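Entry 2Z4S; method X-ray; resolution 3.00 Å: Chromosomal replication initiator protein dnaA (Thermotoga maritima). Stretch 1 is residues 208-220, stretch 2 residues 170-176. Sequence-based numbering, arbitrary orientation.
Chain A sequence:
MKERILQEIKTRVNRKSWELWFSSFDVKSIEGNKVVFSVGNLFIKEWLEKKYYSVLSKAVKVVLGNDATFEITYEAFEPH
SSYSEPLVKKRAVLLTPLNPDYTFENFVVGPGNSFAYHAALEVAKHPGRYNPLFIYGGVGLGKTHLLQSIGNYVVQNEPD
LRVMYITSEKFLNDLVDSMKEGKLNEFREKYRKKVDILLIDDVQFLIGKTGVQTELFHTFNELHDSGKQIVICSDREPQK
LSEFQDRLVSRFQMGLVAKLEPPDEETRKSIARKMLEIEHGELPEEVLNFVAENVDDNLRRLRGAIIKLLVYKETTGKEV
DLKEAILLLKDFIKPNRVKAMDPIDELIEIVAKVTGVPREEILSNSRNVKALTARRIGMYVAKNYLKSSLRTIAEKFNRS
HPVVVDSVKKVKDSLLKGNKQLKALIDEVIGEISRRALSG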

ATOM      1  N   GLY A 208       1.180  -0.921  20.676  1.00 76.98           N
ATOM      2  CA  GLY A 208       0.545  -0.650  21.952  1.00 77.05           C
ATOM      3  C   GLY A 208      -0.781  -1.380  22.059  1.00 76.83           C
ATOM      4  O   GLY A 208      -1.134  -1.899  23.109  1.00 77.28           O
ATOM      5  N   LYS A 209      -1.515  -1.434  20.958  1.00 60.48           N
ATOM      6  CA  LYS A 209      -2.805  -2.105  20.941  1.00 59.35           C
ATOM      7  C   LYS A 209      -2.656  -3.615  21.150  1.00 59.29           C
ATOM      8  O   LYS A 209      -3.138  -4.395  20.331  1.00 58.54           O
ATOM      9  CB  LYS A 209      -3.485  -1.838  19.599  1.00 59.16           C
ATOM     10  CG  LYS A 209      -3.253  -0.435  19.074  1.00 58.28           C
ATOM     11  CD  LYS A 209      -3.992   0.618  19.880  1.00 58.60           C
ATOM     12  CE  LYS A 209      -3.517   2.021  19.515  1.00 58.26           C
ATOM     13  NZ  LYS A 209      -4.292   3.103  20.181  1.00 57.81           N
ATOM     14  N   THR A 210      -2.011  -4.029  22.243  1.00 69.28           N
ATOM     15  CA  THR A 210      -1.811  -5.465  22.498  1.00 70.93           C
ATOM     16  C   THR A 210      -3.110  -6.265  22.529  1.00 69.94           C
ATOM     17  O   THR A 210      -3.094  -7.489  22.355  1.00 68.63           O
ATOM     18  CB  THR A 210      -1.015  -5.745  23.818  1.00 81.34           C
ATOM     19  OG1 THR A 210      -1.594  -5.010  24.903  1.00 83.00           O
ATOM     20  CG2 THR A 210       0.463  -5.362  23.649  1.00 81.22           C
ATOM     21  N   GLY A 211      -4.228  -5.580  22.745  1.00 58.64           N
ATOM     22  CA  GLY A 211      -5.497  -6.279  22.744  1.00 59.65           C
ATOM     23  C   GLY A 211      -5.679  -6.874  21.359  1.00 60.86           C
ATOM     24  O   GLY A 211      -5.677  -8.103  21.179  1.00 59.53           O
ATOM     25  N   VAL A 212      -5.813  -5.983  20.375  1.00 72.25           N
ATOM     26  CA  VAL A 212      -5.971  -6.369  18.975  1.00 72.46           C
ATOM     27  C   VAL A 212      -4.829  -7.278  18.538  1.00 72.29           C
ATOM     28  O   VAL A 212      -5.058  -8.282  17.866  1.00 72.40           O
ATOM     29  CB  VAL A 212      -5.974  -5.139  18.045  1.00 95.11           C
ATOM     30  CG1 VAL A 212      -5.774  -5.580  16.602  1.00 97.03           C
ATOM     31  CG2 VAL A 212      -7.290  -4.392  18.172  1.00 96.21           C
ATOM     32  N   GLN A 213      -3.604  -6.918  18.917  1.00 67.95           N
ATOM     33  CA  GLN A 213      -2.442  -7.713  18.555  1.00 69.07           C
ATOM     34  C   GLN A 213      -2.681  -9.200  18.797  1.00 70.26           C
ATOM     35  O   GLN A 213      -2.415 -10.042  17.928  1.00 70.55           O
ATOM     36  CB  GLN A 213      -1.214  -7.241  19.330  1.00 69.87           C
ATOM     37  CG  GLN A 213      -0.652  -5.929  18.821  1.00 71.39           C
ATOM     38  CD  GLN A 213       0.688  -5.587  19.441  1.00 72.85           C
ATOM     39  OE1 GLN A 213       1.548  -6.455  19.592  1.00 74.80           O
ATOM     40  NE2 GLN A 213       0.881  -4.314  19.790  1.00 72.33           N
ATOM     41  N   THR A 214      -3.202  -9.523  19.972  1.00 80.44           N
ATOM     42  CA  THR A 214      -3.476 -10.912  20.309  1.00 80.27           C
ATOM     43  C   THR A 214      -4.470 -11.550  19.344  1.00 79.44           C
ATOM     44  O   THR A 214      -4.222 -12.636  18.828  1.00 79.50           O
ATOM     45  CB  THR A 214      -4.021 -11.026  21.741  1.00 75.52           C
ATOM     46  OG1 THR A 214      -2.966 -10.749  22.667  1.00 75.77           O
ATOM     47  CG2 THR A 214      -4.571 -12.417  22.000  1.00 74.70           C
ATOM     48  N   GLU A 215      -5.593 -10.876  19.107  1.00 66.79           N
ATOM     49  CA  GLU A 215      -6.623 -11.396  18.212  1.00 66.43           C
ATOM     50  C   GLU A 215      -6.071 -11.591  16.799  1.00 65.65           C
ATOM     51  O   GLU A 215      -6.348 -12.608  16.154  1.00 64.93           O
ATOM     52  CB  GLU A 215      -7.826 -10.438  18.196  1.00 78.50           C
ATOM     53  CG  GLU A 215      -9.020 -10.853  17.312  1.00 80.65           C
ATOM     54  CD  GLU A 215      -9.581 -12.226  17.654  1.00 82.16           C
ATOM     55  OE1 GLU A 215      -9.613 -12.578  18.853  1.00 83.21           O
ATOM     56  OE2 GLU A 215     -10.003 -12.947  16.722  1.00 82.81           O
ATOM     57  N   LEU A 216      -5.291 -10.617  16.329  1.00 68.64           N
ATOM     58  CA  LEU A 216      -4.697 -10.684  14.997  1.00 66.92           C
ATOM     59  C   LEU A 216      -3.852 -11.943  14.967  1.00 67.32           C
ATOM     60  O   LEU A 216      -3.924 -12.729  14.017  1.00 67.37           O
ATOM     61  CB  LEU A 216      -3.803  -9.467  14.735  1.00 50.94           C
ATOM     62  CG  LEU A 216      -3.666  -8.914  13.311  1.00 46.30           C
ATOM     63  CD1 LEU A 216      -2.413  -8.078  13.245  1.00 44.37           C
ATOM     64  CD2 LEU A 216      -3.591 -10.020  12.304  1.00 44.30           C
ATOM     65  N   PHE A 217      -3.064 -12.117  16.025  1.00 60.73           N
ATOM     66  CA  PHE A 217      -2.186 -13.274  16.184  1.00 61.95           C
ATOM     67  C   PHE A 217      -2.843 -14.609  15.816  1.00 62.91           C
ATOM     68  O   PHE A 217      -2.304 -15.369  15.012  1.00 63.62           O
ATOM     69  CB  PHE A 217      -1.683 -13.358  17.625  1.00 63.01           C
ATOM     70  CG  PHE A 217      -0.792 -14.535  17.880  1.00 62.60           C
ATOM     71  CD1 PHE A 217       0.524 -14.536  17.432  1.00 63.48           C
ATOM     72  CD2 PHE A 217      -1.281 -15.664  18.519  1.00 62.43           C
ATOM     73  CE1 PHE A 217       1.341 -15.651  17.614  1.00 63.64           C
ATOM     74  CE2 PHE A 217      -0.476 -16.781  18.704  1.00 62.90           C
ATOM     75  CZ  PHE A 217       0.840 -16.773  18.248  1.00 63.43           C
ATOM     76  N   HIS A 218      -3.994 -14.908  16.409  1.00 76.33           N
ATOM     77  CA  HIS A 218      -4.676 -16.164  16.103  1.00 78.03           C
ATOM     78  C   HIS A 218      -5.267 -16.168  14.690  1.00 77.91           C
ATOM     79  O   HIS A 218      -5.163 -17.170  13.969  1.00 77.14           O
ATOM     80  CB  HIS A 218      -5.773 -16.445  17.137  1.00 73.69           C
ATOM     81  CG  HIS A 218      -5.249 -16.646  18.526  1.00 75.17           C
ATOM     82  ND1 HIS A 218      -4.298 -17.596  18.832  1.00 74.88           N
ATOM     83  CD2 HIS A 218      -5.515 -15.994  19.684  1.00 74.31           C
ATOM     84  CE1 HIS A 218      -3.998 -17.517  20.116  1.00 74.70           C
ATOM     85  NE2 HIS A 218      -4.721 -16.553  20.655  1.00 73.26           N
ATOM     86  N   THR A 219      -5.883 -15.047  14.306  1.00 70.31           N
ATOM     87  CA  THR A 219      -6.471 -14.905  12.975  1.00 68.56           C
ATOM     88  C   THR A 219      -5.392 -15.336  11.997  1.00 68.34           C
ATOM     89  O   THR A 219      -5.639 -16.090  11.051  1.00 67.70           O
ATOM     90  CB  THR A 219      -6.841 -13.442  12.669  1.00 61.58           C
ATOM     91  OG1 THR A 219      -7.532 -12.868  13.787  1.00 63.05           O
ATOM     92  CG2 THR A 219      -7.744 -13.383  11.459  1.00 60.21           C
ATOM     93  N   PHE A 220      -4.181 -14.854  12.255  1.00 64.48           N
ATOM     94  CA  PHE A 220      -3.033 -15.179  11.435  1.00 64.46           C
ATOM     95  C   PHE A 220      -2.878 -16.684  11.384  1.00 64.95           C
ATOM     96  O   PHE A 220      -2.995 -17.300  10.324  1.00 65.75           O
ATOM     97  CB  PHE A 220      -1.766 -14.574  12.036  1.00 60.59           C
ATOM     98  CG  PHE A 220      -0.519 -14.813  11.221  1.00 61.34           C
ATOM     99  CD1 PHE A 220      -0.019 -13.826  10.382  1.00 60.83           C
ATOM    100  CD2 PHE A 220       0.172 -16.016  11.318  1.00 61.34           C
ATOM    101  CE1 PHE A 220       1.150 -14.033   9.660  1.00 61.27           C
ATOM    102  CE2 PHE A 220       1.341 -16.232  10.598  1.00 60.86           C
ATOM    103  CZ  PHE A 220       1.831 -15.241   9.770  1.00 61.24           C
TER
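Stretch 2, residues 170-176: KFLNDLV

The most unusual feature of this contact is how tightly two methyl groups are pressed together where the helices cross: Val212 CG2 lies 3.2 Å from Leu172 CD2, shorter than the usual separation of carbons in van der Waals contact, and at 3.00 Å resolution that figure should be read with some latitude. Residues 170-176 are helical throughout, as the backbone hydrogen bonds Asp174 N to Lys170 O (2.7 Å) and Val176 N to Leu172 O (3.1 Å) indicate. This helix crosses helix 210-220 almost at right angles: the N-to-C directions differ by 96°, and the axes approach to 10.0 Å. The two stretches bury 394 Å² over both sides; the contact uses Phe171, Leu172 and Leu175 of the second helix but runs from Lys209 to Thr219 on the first. The closest backbone approach is 6.0 Å between Val212 CA and Leu172 CA.

Val212 points its CA-to-CB bond toward the second helix and meets three residues there. Besides the Leu172 contact, Val212 CG1 is 3.7 Å from Phe171 CD2, and Val212 CG2 is 4.0 Å from Leu175 CD1. Leu172 starts sideways, but its end comes nearer, which also brings Leu172 CD2 to 4.3 Å from Lys209 CB.

Phe171, chi1 t, extends its ring along successive turns of the first helix. Val212 CG1 sits at the ring edge; farther along, Leu216 CG is 3.5 Å from Phe171 CE2, and Thr219 OG1 approaches Phe171 CZ at 3.6 Å, again at the edge. That hydroxyl, Thr219 OG1, donates to Glu215 O (2.7 Å), so its polar need is met within its own helix. Leu175 CD1 packs 3.5 Å from Glu215 CB, the aliphatic start of a side chain whose carboxylate oxygens are hydrogen-bonded elsewhere in the structure. No hydrogen bond links the two stretches; the contact is mainly apolar packing.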

ATOM      1  N   LYS A 170      -8.944  -0.624  10.873  1.00 65.11           N
ATOM      2  CA  LYS A 170     -10.284  -1.183  10.785  1.00 63.50           C
ATOM      3  C   LYS A 170     -10.339  -2.495  11.537  1.00 63.45           C
ATOM      4  O   LYS A 170     -11.366  -2.848  12.101  1.00 63.85           O
ATOM      5  CB  LYS A 170     -10.733  -1.414   9.347  1.00 52.45           C
ATOM      6  CG  LYS A 170     -12.132  -1.996   9.332  1.00 52.00           C
ATOM      7  CD  LYS A 170     -12.805  -1.928   7.991  1.00 54.85           C
ATOM      8  CE  LYS A 170     -14.303  -2.201   8.126  1.00 56.13           C
ATOM      9  NZ  LYS A 170     -15.044  -1.066   8.765  1.00 55.54           N
ATOM     10  N   PHE A 171      -9.235  -3.228  11.541  1.00 65.52           N
ATOM     11  CA  PHE A 171      -9.207  -4.486  12.257  1.00 65.82           C
ATOM     12  C   PHE A 171      -9.441  -4.115  13.722  1.00 66.94           C
ATOM     13  O   PHE A 171     -10.144  -4.813  14.447  1.00 67.80           O
ATOM     14  CB  PHE A 171      -7.850  -5.158  12.091  1.00 55.76           C
ATOM     15  CG  PHE A 171      -7.853  -6.620  12.410  1.00 54.09           C
ATOM     16  CD1 PHE A 171      -8.520  -7.521  11.591  1.00 54.49           C
ATOM     17  CD2 PHE A 171      -7.164  -7.104  13.513  1.00 53.15           C
ATOM     18  CE1 PHE A 171      -8.495  -8.888  11.864  1.00 54.84           C
ATOM     19  CE2 PHE A 171      -7.131  -8.469  13.792  1.00 54.10           C
ATOM     20  CZ  PHE A 171      -7.796  -9.363  12.968  1.00 53.66           C
ATOM     21  N   LEU A 172      -8.850  -2.996  14.138  1.00 63.54           N
ATOM     22  CA  LEU A 172      -8.992  -2.490  15.501  1.00 63.11           C
ATOM     23  C   LEU A 172     -10.464  -2.135  15.703  1.00 63.70           C
ATOM     24  O   LEU A 172     -11.166  -2.805  16.444  1.00 64.88           O
ATOM     25  CB  LEU A 172      -8.103  -1.249  15.689  1.00 51.72           C
ATOM     26  CG  LEU A 172      -8.007  -0.404  16.970  1.00 49.48           C
ATOM     27  CD1 LEU A 172      -9.374   0.162  17.333  1.00 48.44           C
ATOM     28  CD2 LEU A 172      -7.441  -1.232  18.093  1.00 47.74           C
ATOM     29  N   ASN A 173     -10.937  -1.094  15.030  1.00 56.78           N
ATOM     30  CA  ASN A 173     -12.327  -0.685  15.164  1.00 58.55           C
ATOM     31  C   ASN A 173     -13.322  -1.834  15.035  1.00 58.51           C
ATOM     32  O   ASN A 173     -14.364  -1.829  15.675  1.00 59.55           O
ATOM     33  CB  ASN A 173     -12.673   0.401  14.137  1.00 72.92           C
ATOM     34  CG  ASN A 173     -12.049   1.738  14.477  1.00 75.88           C
ATOM     35  OD1 ASN A 173     -12.068   2.162  15.633  1.00 79.37           O
ATOM     36  ND2 ASN A 173     -11.501   2.417  13.475  1.00 76.69           N
ATOM     37  N   ASP A 174     -13.014  -2.822  14.213  1.00 67.28           N
ATOM     38  CA  ASP A 174     -13.936  -3.935  14.052  1.00 67.92           C
ATOM     39  C   ASP A 174     -14.004  -4.810  15.293  1.00 67.27           C
ATOM     40  O   ASP A 174     -15.084  -5.265  15.663  1.00 68.30           O
ATOM     41  CB  ASP A 174     -13.556  -4.769  12.831  1.00 78.87           C
ATOM     42  CG  ASP A 174     -14.450  -4.484  11.632  1.00 80.60           C
ATOM     43  OD1 ASP A 174     -14.774  -3.294  11.382  1.00 79.33           O
ATOM     44  OD2 ASP A 174     -14.818  -5.460  10.940  1.00 81.88           O
ATOM     45  N   LEU A 175     -12.861  -5.051  15.934  1.00 68.09           N
ATOM     46  CA  LEU A 175     -12.838  -5.850  17.159  1.00 64.92           C
ATOM     47  C   LEU A 175     -13.614  -5.081  18.221  1.00 65.17           C
ATOM     48  O   LEU A 175     -14.564  -5.599  18.793  1.00 64.76           O
ATOM     49  CB  LEU A 175     -11.408  -6.071  17.657  1.00 38.32           C
ATOM     50  CG  LEU A 175     -10.887  -7.509  17.718  1.00 35.77           C
ATOM     51  CD1 LEU A 175      -9.668  -7.537  18.612  1.00 32.53           C
ATOM     52  CD2 LEU A 175     -11.949  -8.454  18.237  1.00 33.04           C
ATOM     53  N   VAL A 176     -13.205  -3.842  18.476  1.00 55.91           N
ATOM     54  CA  VAL A 176     -13.886  -3.022  19.463  1.00 57.64           C
ATOM     55  C   VAL A 176     -15.394  -3.231  19.398  1.00 59.73           C
ATOM     56  O   VAL A 176     -15.992  -3.663  20.378  1.00 61.86           O
ATOM     57  CB  VAL A 176     -13.570  -1.532  19.282  1.00 47.74           C
ATOM     58  CG1 VAL A 176     -14.544  -0.703  20.093  1.00 47.86           C
ATOM     59  CG2 VAL A 176     -12.152  -1.247  19.751  1.00 46.65           C
TER